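Local coordinates for putative lipoprotein (Parabacteroides distasonis ATCC 8503, PDB 3JX8), which is of unknown function but is probably a lipoprotein with an adhesin-like head domain that may take part in cell adhesion, at residues E14-K19 with N52-L57; P70-I73 with F77-N80; A180-N183 with E189-A192; A200-N203 with E209-V212; Q216-N221 with I228-D233. One frame throughout, in Å; residues are numbered along the deposited sequence.

Contact 1 of 5, residues E14-K19 with N52-L57; sequences ETREIK and NLFDYL
The Arg16 guanidinium lies flat on one face of the Phe54 ring, the planes 9° apart, and Glu14 occupies the edges of both groups: its carboxylate sits beside the guanidinium and its backbone O lies 3.5 Å from Phe54 CE2, near the ring plane. Arg16 CZ stands 3.9 Å from the ring centroid, a cation-pi stack displaced toward CD2 and CG, with NH1 by CB. Extended from CG to NE, the arginine also lays CD over the ring, 3.7 Å from the centroid and almost on its normal, as a CH-pi contact. The pair joins strand 13-17, which runs antiparallel to strand 44-50 at the N-terminal end of a right-handed beta-solenoid, to the loop leading into strand 57-62. Within its own strand Arg16 grips Glu14 side-on, NE reaching OE2 at 3.0 Å and NH2 reaching OE1 at 3.1 Å. Both oxygens are met from above the carboxylate plane. The two-point grip should hold the guanidinium's rotation over Phe54, whose ring also packs on Ile49.

Contact 2 of 5, residues P70-I73 with F77-N80; sequences PKSI and FNNN
Ser72 leads toward Asn78 from its first side-chain atom: CB lies 3.1 Å from Asn78 OD1, and OG, placed beside the backbone N (chi1 -65°), reaches the same oxygen at 2.7 Å in a hydrogen bond. The hydroxyl is the donor and arrives tilted 33° from the plane of the amide carbonyl. Next along the chain, Ile73 N gives a nearly straight bond to Asn80 O, 2.9 Å long with 170° at the hydrogen. The same carbonyl receives a CA-H...O contact from Ser72 CA at 3.4 Å. Beyond it Ile73 CD1 comes within 3.7 Å of Asn80 ND2, the two side chains lying obliquely to each other. The two segments are the limbs of an irregular surface loop between strands 65-70 and 83-85, and Lys238 of the second subunit bonds to Phe77 O and Asn79 OD1. One backbone bond and one side-chain bond thus clasp the limbs, so this surface loop, which meets the second subunit, is probably held largely by polar contacts.

Contact 3 of 5, residues A180-N183 with E189-A192; sequences ASFN and EIKA
Phe182 meets Ile190 and Ala192 in a buried apolar contact between two faces of the beta-solenoid, across the interior. Strands 180-183 and 189-192 run nearly antiparallel, at 152°, but their axes stay 8.2 Å apart, and the space between is bridged by side chains with no hydrogen bond from one segment to the other. Phe182 CB touches Ile190 CD1 at 3.7 Å. With CG beside the backbone N (chi1 -61°), the ring runs on past Ile190 CG2, which lies 3.9 Å from Phe182 CD1, until CZ comes to 3.6 Å from Ala192 CB. Both methyl groups approach the ring obliquely. Ile190 CD1 also reaches the opposite backbone, 3.6 Å from Asn183 N. Strands 160-166 and 200-205 flank segment 180-183 in its sheet, and Phe182 packs further on Cys163, Val173, Ile210 and Val212. Outside the core, Asn183 ND2 bonds to Ser181 OG at 3.2 Å and also to Cys163 O, while Asn183 OD1 accepts from Asn203 ND2 in the next coil. The chemistry is therefore divided: apolar packing joins the faces inside, while outside the asparagine side chain adds coil-to-coil bonds to those of the main chain.

Contact 4 of 5, residues A200-N203 with E209-V212; sequences AECN and EISV
Cys202 SG packs against both Ile210 and Val212, lying 3.8 Å from Ile210 CG2 and 3.9 Å from Val212 CB. A chi1 of -67° sets SG opposite the carbonyl carbon and turns it to the interior, where it acts as an apolar atom. On one side of it, Ala200 CB touches Val212 CG2 at 3.8 Å; on the other, Ile210 CD1 extends across to the backbone, 3.7 Å from Asn203 O. The strands carrying these groups run antiparallel at 165° with axes 8.3 Å apart, so they face each other across the solenoid interior and share no hydrogen bond. In the next shell, Phe182 of the preceding coil touches Cys202, while Leu218 touches Ala200, Cys202 and Val212 from the following one. On the outward face of strand 200-205, Asn203 ND2 gives a 2.8 Å bond to Glu201 OE2, in the amide plane of Asn203 but from above the carboxylate plane. Asn203 OD1 receives a weak bond from Asn221 ND2. The contact across the interior is thus apolar, without a hydrogen bond between the segments, whereas the polar asparagine ends run from coil to coil outside.

Contact 5 of 5, residues Q216-N221 with I228-D233; sequences QILDAN and IHYKGD
A chi1 of 176° swings Leu218 CG away from its own nitrogen and sends CD2 across the interior, while Tyr230 holds CG between backbone N and carbonyl carbon (chi1 78°), and the methyl meets the root of the aromatic side chain. This is core packing between two faces of the beta-solenoid, near its C-terminal end: strands 217-221 and 228-231 run antiparallel at 165°, their axes 8.9 Å apart. Leu218 CD2 lies 3.5 Å from Tyr230 CG and equally close to CB, approaching the ring obliquely. Farther along the same pair of strands the smaller Ala220 faces Ile228, with CB 3.9 Å from Ile228 CD1. From the preceding coil Val212 touches Ile228 and Tyr230; from the following one Ile236 touches Leu218 and Tyr230. Away from the core, Asn221 ND2 bonds to Asp219 OD1 at 3.1 Å, reaching the oxygen from above the carboxylate plane. On the other outer face His229 ND1 bonds to Asn247 OD1. The isoleucine tip goes beyond the alanine to the opposing main chain, where Ile228 CD1 rests 3.7 Å from Asn221 N.

In the fold
From the N terminus, contact 1 closes the longest loop, bringing strand 13-17 to the turn before strand 57-62. Contact 2 follows as a short loop closure, and the two touch where Lys71 N and NZ bond to Tyr56 O and Asp55 O. On the opposite side of the chain's centre, contacts 3, 4 and 5 each close a short loop, with five or six residues between segments on facing walls of the solenoid. All five lie in series, with none crossing or enclosing another. Contacts 3 and 4 have centres about 5 Å apart and contacts 4 and 5 about 7 Å; backbone bonds such as Phe182 N to Glu201 O and Cys202 N to Asp219 O stack them along parallel strands. Contacts 1 and 5 lie about 49 Å apart, centre to centre.

Contact 1 of 5, residues E14-K19 with N52-L57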
loop_
_atom_site.group_PDB
_atom_site.type_symbol
_atom_site.label_atom_id
_atom_site.label_comp_id
_atom_site.label_asym_id
_atom_site.label_seq_id
_atom_site.Cartn_x
_atom_site.Cartn_y
_atom_site.Cartn_z
ATOM N N GLU A 14 37.730 5.203 -5.661
ATOM C CA GLU A 14 38.456 5.607 -4.466
ATOM C C GLU A 14 37.742 5.085 -3.222
ATOM O O GLU A 14 36.530 5.165 -3.124
ATOM C CB GLU A 14 38.594 7.147 -4.374
ATOM C CG GLU A 14 39.165 7.639 -3.050
ATOM C CD GLU A 14 39.413 9.145 -2.954
ATOM O OE1 GLU A 14 39.145 9.919 -3.925
ATOM O OE2 GLU A 14 39.897 9.544 -1.857
ATOM N N THR A 15 38.524 4.581 -2.271
ATOM C CA THR A 15 38.020 4.146 -0.995
ATOM C C THR A 15 38.390 5.169 0.063
ATOM O O THR A 15 39.544 5.616 0.156
ATOM C CB THR A 15 38.605 2.802 -0.623
ATOM O OG1 THR A 15 38.147 1.845 -1.580
ATOM C CG2 THR A 15 38.204 2.387 0.766
ATOM N N ARG A 16 37.398 5.534 0.857
ATOM C CA ARG A 16 37.582 6.416 1.992
ATOM C C ARG A 16 36.997 5.793 3.231
ATOM O O ARG A 16 35.812 5.383 3.260
ATOM C CB ARG A 16 36.892 7.758 1.764
ATOM C CG ARG A 16 37.537 8.588 0.722
ATOM C CD ARG A 16 36.884 9.937 0.587
ATOM N NE ARG A 16 37.388 10.513 -0.634
ATOM C CZ ARG A 16 37.038 11.674 -1.173
ATOM N NH1 ARG A 16 36.169 12.488 -0.606
ATOM N NH2 ARG A 16 37.622 12.028 -2.315
ATOM N N GLU A 17 37.834 5.730 4.261
ATOM C CA GLU A 17 37.357 5.403 5.587
ATOM C C GLU A 17 36.897 6.683 6.225
ATOM O O GLU A 17 37.650 7.636 6.295
ATOM C CB GLU A 17 38.437 4.715 6.401
ATOM C CG GLU A 17 38.736 3.316 5.862
ATOM C CD GLU A 17 39.762 2.550 6.708
ATOM O OE1 GLU A 17 40.402 3.181 7.586
ATOM O OE2 GLU A 17 39.915 1.318 6.502
ATOM N N ILE A 18 35.659 6.715 6.693
ATOM C CA ILE A 18 35.065 7.933 7.232
ATOM C C ILE A 18 34.865 7.789 8.734
ATOM O O ILE A 18 34.270 6.817 9.213
ATOM C CB ILE A 18 33.745 8.246 6.523
ATOM C CG1 ILE A 18 34.006 8.383 5.017
ATOM C CG2 ILE A 18 33.146 9.532 7.066
ATOM C CD1 ILE A 18 32.806 8.166 4.150
ATOM N N LYS A 19 35.395 8.760 9.473
ATOM C CA LYS A 19 35.315 8.758 10.932
ATOM C C LYS A 19 33.879 8.981 11.352
ATOM O O LYS A 19 33.235 9.936 10.910
ATOM C CB LYS A 19 36.215 9.860 11.533
ATOM C CG LYS A 19 36.558 9.689 13.011
ATOM N N ASN A 52 35.126 11.106 -8.297
ATOM C CA ASN A 52 34.386 12.333 -8.553
ATOM C C ASN A 52 33.012 12.397 -7.855
ATOM O O ASN A 52 32.507 13.472 -7.603
ATOM C CB ASN A 52 34.272 12.576 -10.057
ATOM C CG ASN A 52 33.466 11.505 -10.760
ATOM O OD1 ASN A 52 33.668 10.318 -10.546
ATOM N ND2 ASN A 52 32.552 11.932 -11.626
ATOM N N LEU A 53 32.438 11.262 -7.490
ATOM C CA LEU A 53 31.096 11.244 -6.937
ATOM C C LEU A 53 31.019 11.601 -5.423
ATOM O O LEU A 53 29.943 11.996 -4.942
ATOM C CB LEU A 53 30.450 9.892 -7.231
ATOM C CG LEU A 53 30.270 9.592 -8.726
ATOM C CD1 LEU A 53 29.530 8.237 -8.947
ATOM C CD2 LEU A 53 29.581 10.767 -9.463
ATOM N N PHE A 54 32.138 11.524 -4.686
ATOM C CA PHE A 54 32.126 11.895 -3.255
ATOM C C PHE A 54 31.628 13.321 -3.017
ATOM O O PHE A 54 30.980 13.581 -2.042
ATOM C CB PHE A 54 33.523 11.780 -2.606
ATOM C CG PHE A 54 33.925 10.368 -2.262
ATOM C CD1 PHE A 54 33.331 9.707 -1.209
ATOM C CD2 PHE A 54 34.905 9.711 -2.979
ATOM C CE1 PHE A 54 33.693 8.408 -0.878
ATOM C CE2 PHE A 54 35.273 8.408 -2.637
ATOM C CZ PHE A 54 34.656 7.765 -1.592
ATOM N N ASP A 55 31.978 14.237 -3.905
ATOM C CA ASP A 55 31.519 15.620 -3.835
ATOM C C ASP A 55 30.005 15.753 -3.911
ATOM O O ASP A 55 29.483 16.804 -3.535
ATOM C CB ASP A 55 32.096 16.445 -4.993
ATOM C CG ASP A 55 33.609 16.653 -4.884
ATOM O OD1 ASP A 55 34.124 16.587 -3.743
ATOM O OD2 ASP A 55 34.287 16.836 -5.938
ATOM N N TYR A 56 29.322 14.718 -4.403
ATOM C CA TYR A 56 27.874 14.729 -4.564
ATOM C C TYR A 56 27.134 13.890 -3.533
ATOM O O TYR A 56 25.936 13.723 -3.640
ATOM C CB TYR A 56 27.524 14.238 -5.965
ATOM C CG TYR A 56 28.077 15.140 -7.025
ATOM C CD1 TYR A 56 29.354 14.935 -7.532
ATOM C CD2 TYR A 56 27.349 16.234 -7.503
ATOM C CE1 TYR A 56 29.895 15.771 -8.494
ATOM C CE2 TYR A 56 27.886 17.069 -8.466
ATOM C CZ TYR A 56 29.165 16.810 -8.958
ATOM O OH TYR A 56 29.736 17.601 -9.909
ATOM N N LEU A 57 27.848 13.366 -2.544
ATOM C CA LEU A 57 27.318 12.365 -1.633
ATOM C C LEU A 57 27.419 12.876 -0.193
ATOM O O LEU A 57 28.403 13.499 0.168
ATOM C CB LEU A 57 28.163 11.094 -1.810
ATOM C CG LEU A 57 27.693 9.724 -1.372
ATOM C CD1 LEU A 57 26.424 9.348 -2.155
ATOM C CD2 LEU A 57 28.831 8.672 -1.555
#

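Contact 2 of 5, residues P70-I73 with F77-N80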
loop_
_atom_site.group_PDB
_atom_site.type_symbol
_atom_site.label_atom_id
_atom_site.label_comp_id
_atom_site.label_asym_id
_atom_site.label_seq_id
_atom_site.Cartn_x
_atom_site.Cartn_y
_atom_site.Cartn_z
ATOM N N PRO A 70 22.692 10.875 -1.945
ATOM C CA PRO A 70 23.100 11.965 -2.822
ATOM C C PRO A 70 22.652 13.304 -2.293
ATOM O O PRO A 70 21.557 13.414 -1.744
ATOM C CB PRO A 70 22.403 11.653 -4.143
ATOM C CG PRO A 70 22.087 10.205 -4.075
ATOM C CD PRO A 70 21.809 9.924 -2.641
ATOM N N LYS A 71 23.512 14.313 -2.424
ATOM C CA LYS A 71 23.144 15.659 -2.046
ATOM C C LYS A 71 21.963 16.186 -2.880
ATOM O O LYS A 71 21.734 15.758 -4.022
ATOM C CB LYS A 71 24.317 16.615 -2.248
ATOM C CG LYS A 71 25.490 16.393 -1.321
ATOM C CD LYS A 71 26.600 17.408 -1.612
ATOM C CE LYS A 71 27.834 17.059 -0.784
ATOM N NZ LYS A 71 29.000 17.937 -1.043
ATOM N N SER A 72 21.265 17.151 -2.291
ATOM C CA SER A 72 20.345 17.997 -3.029
ATOM C C SER A 72 21.066 18.752 -4.094
ATOM O O SER A 72 22.203 19.164 -3.897
ATOM C CB SER A 72 19.716 19.048 -2.134
ATOM O OG SER A 72 18.915 18.462 -1.155
ATOM N N ILE A 73 20.383 18.993 -5.201
ATOM C CA ILE A 73 20.985 19.750 -6.267
ATOM C C ILE A 73 21.300 21.178 -5.794
ATOM O O ILE A 73 20.457 21.852 -5.205
ATOM C CB ILE A 73 20.138 19.744 -7.536
ATOM C CG1 ILE A 73 19.965 18.281 -8.015
ATOM C CG2 ILE A 73 20.826 20.582 -8.623
ATOM C CD1 ILE A 73 19.320 18.097 -9.382
ATOM N N PHE A 77 16.979 24.134 -4.145
ATOM C CA PHE A 77 16.081 24.350 -3.015
ATOM C C PHE A 77 15.634 23.068 -2.321
ATOM O O PHE A 77 14.566 23.009 -1.769
ATOM C CB PHE A 77 14.881 25.181 -3.489
ATOM C CG PHE A 77 15.268 26.314 -4.451
ATOM C CD1 PHE A 77 16.448 27.034 -4.280
ATOM C CD2 PHE A 77 14.454 26.658 -5.508
ATOM C CE1 PHE A 77 16.806 28.072 -5.178
ATOM C CE2 PHE A 77 14.782 27.710 -6.377
ATOM C CZ PHE A 77 15.945 28.411 -6.226
ATOM N N ASN A 78 16.446 22.033 -2.368
ATOM C CA ASN A 78 16.055 20.715 -1.876
ATOM C C ASN A 78 14.796 20.135 -2.522
ATOM O O ASN A 78 14.154 19.277 -1.924
ATOM C CB ASN A 78 15.937 20.693 -0.318
ATOM C CG ASN A 78 17.236 21.155 0.385
ATOM O OD1 ASN A 78 18.345 20.865 -0.086
ATOM N ND2 ASN A 78 17.095 21.877 1.508
ATOM N N ASN A 79 14.480 20.551 -3.746
ATOM C CA ASN A 79 13.385 19.948 -4.505
ATOM C C ASN A 79 13.756 18.636 -5.196
ATOM O O ASN A 79 12.866 17.895 -5.669
ATOM C CB ASN A 79 12.854 20.938 -5.529
ATOM C CG ASN A 79 12.131 22.110 -4.875
ATOM O OD1 ASN A 79 11.613 21.997 -3.768
ATOM N ND2 ASN A 79 12.113 23.232 -5.544
ATOM N N ASN A 80 15.059 18.361 -5.264
ATOM C CA ASN A 80 15.585 17.181 -5.939
ATOM C C ASN A 80 17.048 16.976 -5.635
ATOM O O ASN A 80 17.730 17.883 -5.194
ATOM C CB ASN A 80 15.422 17.258 -7.462
ATOM C CG ASN A 80 15.366 18.664 -7.963
ATOM O OD1 ASN A 80 14.370 19.047 -8.601
ATOM N ND2 ASN A 80 16.378 19.492 -7.612
#

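Contact 3 of 5, residues A180-N183 with E189-A192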
loop_
_atom_site.group_PDB
_atom_site.type_symbol
_atom_site.label_atom_id
_atom_site.label_comp_id
_atom_site.label_asym_id
_atom_site.label_seq_id
_atom_site.Cartn_x
_atom_site.Cartn_y
_atom_site.Cartn_z
ATOM N N ALA A 180 3.464 -14.141 14.029
ATOM C CA ALA A 180 3.741 -13.516 12.756
ATOM C C ALA A 180 2.525 -12.734 12.270
ATOM O O ALA A 180 1.352 -13.157 12.426
ATOM C CB ALA A 180 4.125 -14.564 11.697
ATOM N N SER A 181 2.818 -11.604 11.641
ATOM C CA SER A 181 1.823 -10.815 10.972
ATOM C C SER A 181 2.314 -10.514 9.528
ATOM O O SER A 181 3.399 -9.957 9.343
ATOM C CB SER A 181 1.589 -9.575 11.792
ATOM O OG SER A 181 0.899 -8.653 10.995
ATOM N N PHE A 182 1.552 -10.947 8.522
ATOM C CA PHE A 182 1.877 -10.772 7.108
ATOM C C PHE A 182 0.821 -9.965 6.370
ATOM O O PHE A 182 -0.366 -10.343 6.338
ATOM C CB PHE A 182 1.991 -12.126 6.436
ATOM C CG PHE A 182 3.064 -12.991 6.998
ATOM C CD1 PHE A 182 4.360 -12.531 7.109
ATOM C CD2 PHE A 182 2.799 -14.293 7.377
ATOM C CE1 PHE A 182 5.365 -13.350 7.628
ATOM C CE2 PHE A 182 3.812 -15.116 7.881
ATOM C CZ PHE A 182 5.101 -14.634 8.001
ATOM N N ASN A 183 1.244 -8.869 5.752
ATOM C CA ASN A 183 0.329 -7.917 5.146
ATOM C C ASN A 183 0.783 -7.559 3.746
ATOM O O ASN A 183 1.944 -7.199 3.543
ATOM C CB ASN A 183 0.267 -6.668 5.980
ATOM C CG ASN A 183 -0.047 -6.960 7.398
ATOM O OD1 ASN A 183 -1.209 -7.136 7.762
ATOM N ND2 ASN A 183 0.989 -7.089 8.223
ATOM N N GLU A 189 3.964 -10.303 -3.143
ATOM C CA GLU A 189 3.909 -11.633 -2.574
ATOM C C GLU A 189 4.779 -11.772 -1.333
ATOM O O GLU A 189 5.935 -11.331 -1.317
ATOM C CB GLU A 189 4.361 -12.613 -3.656
ATOM C CG GLU A 189 4.433 -13.996 -3.184
ATOM C CD GLU A 189 4.800 -14.986 -4.257
ATOM O OE1 GLU A 189 5.325 -14.603 -5.342
ATOM O OE2 GLU A 189 4.568 -16.166 -3.975
ATOM N N ILE A 190 4.201 -12.354 -0.281
ATOM C CA ILE A 190 4.970 -12.785 0.870
ATOM C C ILE A 190 5.138 -14.304 0.774
ATOM O O ILE A 190 4.170 -15.057 0.570
ATOM C CB ILE A 190 4.356 -12.386 2.191
ATOM C CG1 ILE A 190 4.404 -10.873 2.360
ATOM C CG2 ILE A 190 5.139 -13.050 3.353
ATOM C CD1 ILE A 190 3.677 -10.343 3.604
ATOM N N LYS A 191 6.382 -14.754 0.880
ATOM C CA LYS A 191 6.693 -16.171 0.826
ATOM C C LYS A 191 7.195 -16.600 2.193
ATOM O O LYS A 191 8.303 -16.233 2.619
ATOM C CB LYS A 191 7.791 -16.451 -0.191
ATOM C CG LYS A 191 7.471 -16.156 -1.620
ATOM C CD LYS A 191 8.667 -16.583 -2.462
ATOM C CE LYS A 191 8.406 -16.439 -3.937
ATOM N NZ LYS A 191 9.712 -16.492 -4.680
ATOM N N ALA A 192 6.385 -17.374 2.884
ATOM C CA ALA A 192 6.706 -17.737 4.253
ATOM C C ALA A 192 6.371 -19.172 4.576
ATOM O O ALA A 192 6.178 -19.497 5.729
ATOM C CB ALA A 192 6.027 -16.762 5.231
#

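Contact 4 of 5, residues A200-N203 with E209-V212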
loop_
_atom_site.group_PDB
_atom_site.type_symbol
_atom_site.label_atom_id
_atom_site.label_comp_id
_atom_site.label_asym_id
_atom_site.label_seq_id
_atom_site.Cartn_x
_atom_site.Cartn_y
_atom_site.Cartn_z
ATOM N N ALA A 200 -0.279 -16.931 13.257
ATOM C CA ALA A 200 -0.095 -15.978 12.165
ATOM C C ALA A 200 -1.397 -15.280 11.788
ATOM O O ALA A 200 -2.492 -15.894 11.760
ATOM C CB ALA A 200 0.479 -16.655 10.965
ATOM N N GLU A 201 -1.253 -13.998 11.469
ATOM C CA GLU A 201 -2.312 -13.184 10.873
ATOM C C GLU A 201 -1.895 -12.787 9.458
ATOM O O GLU A 201 -0.789 -12.266 9.261
ATOM C CB GLU A 201 -2.481 -11.918 11.692
ATOM C CG GLU A 201 -3.701 -11.129 11.311
ATOM C CD GLU A 201 -3.747 -9.758 11.981
ATOM O OE1 GLU A 201 -3.147 -9.654 13.091
ATOM O OE2 GLU A 201 -4.369 -8.815 11.396
ATOM N N CYS A 202 -2.763 -13.030 8.491
ATOM C CA CYS A 202 -2.486 -12.743 7.088
ATOM C C CYS A 202 -3.557 -11.834 6.536
ATOM O O CYS A 202 -4.756 -12.126 6.616
ATOM C CB CYS A 202 -2.479 -14.023 6.297
ATOM S SG CYS A 202 -1.125 -15.100 6.702
ATOM N N ASN A 203 -3.130 -10.710 5.998
ATOM C CA ASN A 203 -4.040 -9.738 5.411
ATOM C C ASN A 203 -3.603 -9.383 4.034
ATOM O O ASN A 203 -2.436 -8.999 3.847
ATOM C CB ASN A 203 -4.056 -8.471 6.227
ATOM C CG ASN A 203 -4.648 -8.677 7.606
ATOM O OD1 ASN A 203 -5.851 -8.864 7.745
ATOM N ND2 ASN A 203 -3.808 -8.656 8.620
ATOM N N GLU A 209 -0.513 -12.067 -2.773
ATOM C CA GLU A 209 -0.419 -13.444 -2.336
ATOM C C GLU A 209 0.451 -13.631 -1.107
ATOM O O GLU A 209 1.508 -13.003 -0.980
ATOM C CB GLU A 209 0.224 -14.222 -3.470
ATOM C CG GLU A 209 -0.149 -15.628 -3.563
ATOM C CD GLU A 209 0.008 -16.167 -4.989
ATOM O OE1 GLU A 209 0.812 -17.080 -5.158
ATOM O OE2 GLU A 209 -0.664 -15.663 -5.929
ATOM N N ILE A 210 0.017 -14.520 -0.225
ATOM C CA ILE A 210 0.785 -14.919 0.951
ATOM C C ILE A 210 0.798 -16.436 1.049
ATOM O O ILE A 210 -0.248 -17.097 0.923
ATOM C CB ILE A 210 0.194 -14.354 2.247
ATOM C CG1 ILE A 210 0.092 -12.817 2.177
ATOM C CG2 ILE A 210 1.003 -14.884 3.516
ATOM C CD1 ILE A 210 -0.588 -12.165 3.442
ATOM N N SER A 211 1.981 -16.987 1.269
ATOM C CA SER A 211 2.139 -18.406 1.593
ATOM C C SER A 211 2.601 -18.529 3.031
ATOM O O SER A 211 3.691 -18.063 3.363
ATOM C CB SER A 211 3.157 -19.053 0.675
ATOM O OG SER A 211 2.717 -18.955 -0.673
ATOM N N VAL A 212 1.786 -19.156 3.881
ATOM C CA VAL A 212 2.027 -19.152 5.307
ATOM C C VAL A 212 2.055 -20.564 5.863
ATOM O O VAL A 212 1.386 -21.460 5.343
ATOM C CB VAL A 212 0.957 -18.289 6.063
ATOM C CG1 VAL A 212 -0.474 -18.827 5.806
ATOM C CG2 VAL A 212 1.302 -18.144 7.585
#

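Contact 5 of 5, residues Q216-N221 with I228-D233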
loop_
_atom_site.group_PDB
_atom_site.type_symbol
_atom_site.label_atom_id
_atom_site.label_comp_id
_atom_site.label_asym_id
_atom_site.label_seq_id
_atom_site.Cartn_x
_atom_site.Cartn_y
_atom_site.Cartn_z
ATOM N N GLN A 216 -0.650 -23.381 15.011
ATOM C CA GLN A 216 -1.752 -23.358 15.974
ATOM C C GLN A 216 -2.954 -22.487 15.575
ATOM O O GLN A 216 -4.076 -22.959 15.578
ATOM C CB GLN A 216 -1.203 -22.910 17.301
ATOM C CG GLN A 216 -2.163 -23.057 18.438
ATOM C CD GLN A 216 -1.539 -22.552 19.712
ATOM O OE1 GLN A 216 -0.450 -22.997 20.102
ATOM N NE2 GLN A 216 -2.201 -21.595 20.351
ATOM N N ILE A 217 -2.704 -21.223 15.254
ATOM C CA ILE A 217 -3.761 -20.271 14.912
ATOM C C ILE A 217 -3.388 -19.541 13.616
ATOM O O ILE A 217 -2.259 -19.065 13.462
ATOM C CB ILE A 217 -3.917 -19.185 16.015
ATOM C CG1 ILE A 217 -4.280 -19.803 17.367
ATOM C CG2 ILE A 217 -4.957 -18.162 15.635
ATOM C CD1 ILE A 217 -5.641 -20.455 17.390
ATOM N N LEU A 218 -4.348 -19.446 12.703
ATOM C CA LEU A 218 -4.202 -18.710 11.457
ATOM C C LEU A 218 -5.440 -17.852 11.263
ATOM O O LEU A 218 -6.574 -18.353 11.237
ATOM C CB LEU A 218 -4.006 -19.624 10.240
ATOM C CG LEU A 218 -3.931 -18.944 8.861
ATOM C CD1 LEU A 218 -2.732 -17.921 8.789
ATOM C CD2 LEU A 218 -3.821 -20.029 7.754
ATOM N N ASP A 219 -5.207 -16.564 11.121
ATOM C CA ASP A 219 -6.257 -15.605 10.879
ATOM C C ASP A 219 -6.014 -15.096 9.455
ATOM O O ASP A 219 -5.009 -14.419 9.181
ATOM C CB ASP A 219 -6.122 -14.550 11.978
ATOM C CG ASP A 219 -7.125 -13.460 11.890
ATOM O OD1 ASP A 219 -8.065 -13.537 11.067
ATOM O OD2 ASP A 219 -6.961 -12.491 12.684
ATOM N N ALA A 220 -6.900 -15.475 8.542
ATOM C CA ALA A 220 -6.702 -15.331 7.103
ATOM C C ALA A 220 -7.746 -14.359 6.536
ATOM O O ALA A 220 -8.955 -14.641 6.578
ATOM C CB ALA A 220 -6.786 -16.689 6.420
ATOM N N ASN A 221 -7.292 -13.201 6.056
ATOM C CA ASN A 221 -8.178 -12.123 5.611
ATOM C C ASN A 221 -7.795 -11.638 4.238
ATOM O O ASN A 221 -6.611 -11.315 3.986
ATOM C CB ASN A 221 -8.120 -10.935 6.583
ATOM C CG ASN A 221 -8.438 -11.354 8.013
ATOM O OD1 ASN A 221 -9.572 -11.711 8.312
ATOM N ND2 ASN A 221 -7.431 -11.410 8.865
ATOM N N ILE A 228 -4.400 -16.702 -0.214
ATOM C CA ILE A 228 -3.620 -17.194 0.912
ATOM C C ILE A 228 -3.516 -18.724 0.756
ATOM O O ILE A 228 -4.527 -19.433 0.613
ATOM C CB ILE A 228 -4.224 -16.815 2.268
ATOM C CG1 ILE A 228 -4.273 -15.285 2.358
ATOM C CG2 ILE A 228 -3.404 -17.496 3.448
ATOM C CD1 ILE A 228 -5.018 -14.694 3.589
ATOM N N HIS A 229 -2.286 -19.206 0.732
ATOM C CA HIS A 229 -1.999 -20.626 0.688
ATOM C C HIS A 229 -1.380 -20.947 2.026
ATOM O O HIS A 229 -0.411 -20.287 2.443
ATOM C CB HIS A 229 -0.977 -20.951 -0.402
ATOM C CG HIS A 229 -1.170 -20.176 -1.656
ATOM N ND1 HIS A 229 -2.214 -20.414 -2.520
ATOM C CD2 HIS A 229 -0.467 -19.145 -2.184
ATOM C CE1 HIS A 229 -2.141 -19.572 -3.535
ATOM N NE2 HIS A 229 -1.087 -18.790 -3.358
ATOM N N TYR A 230 -1.903 -21.948 2.712
ATOM C CA TYR A 230 -1.356 -22.285 4.004
ATOM C C TYR A 230 -1.079 -23.761 4.194
ATOM O O TYR A 230 -1.732 -24.631 3.594
ATOM C CB TYR A 230 -2.249 -21.767 5.131
ATOM C CG TYR A 230 -3.516 -22.567 5.433
ATOM C CD1 TYR A 230 -4.668 -22.410 4.647
ATOM C CD2 TYR A 230 -3.579 -23.451 6.513
ATOM C CE1 TYR A 230 -5.829 -23.109 4.931
ATOM C CE2 TYR A 230 -4.744 -24.147 6.805
ATOM C CZ TYR A 230 -5.857 -23.964 6.020
ATOM O OH TYR A 230 -7.007 -24.627 6.274
ATOM N N LYS A 231 -0.107 -24.017 5.067
ATOM C CA LYS A 231 0.231 -25.364 5.481
ATOM C C LYS A 231 0.320 -25.385 6.983
ATOM O O LYS A 231 0.322 -24.335 7.621
ATOM C CB LYS A 231 1.554 -25.798 4.870
ATOM C CG LYS A 231 2.726 -24.926 5.231
ATOM C CD LYS A 231 4.028 -25.442 4.606
ATOM C CE LYS A 231 4.621 -26.550 5.463
ATOM N NZ LYS A 231 5.865 -27.107 4.865
ATOM N N GLY A 232 0.424 -26.585 7.539
ATOM C CA GLY A 232 0.293 -26.782 8.964
ATOM C C GLY A 232 -1.139 -27.187 9.221
ATOM O O GLY A 232 -1.939 -27.254 8.300
ATOM N N ASP A 233 -1.467 -27.445 10.482
ATOM C CA ASP A 233 -2.828 -27.733 10.870
ATOM C C ASP A 233 -3.306 -26.782 11.953
ATOM O O ASP A 233 -3.769 -27.216 12.982
ATOM C CB ASP A 233 -2.944 -29.192 11.306
ATOM C CG ASP A 233 -2.529 -30.164 10.202
ATOM O OD1 ASP A 233 -3.125 -30.152 9.113
ATOM O OD2 ASP A 233 -1.570 -30.931 10.420
#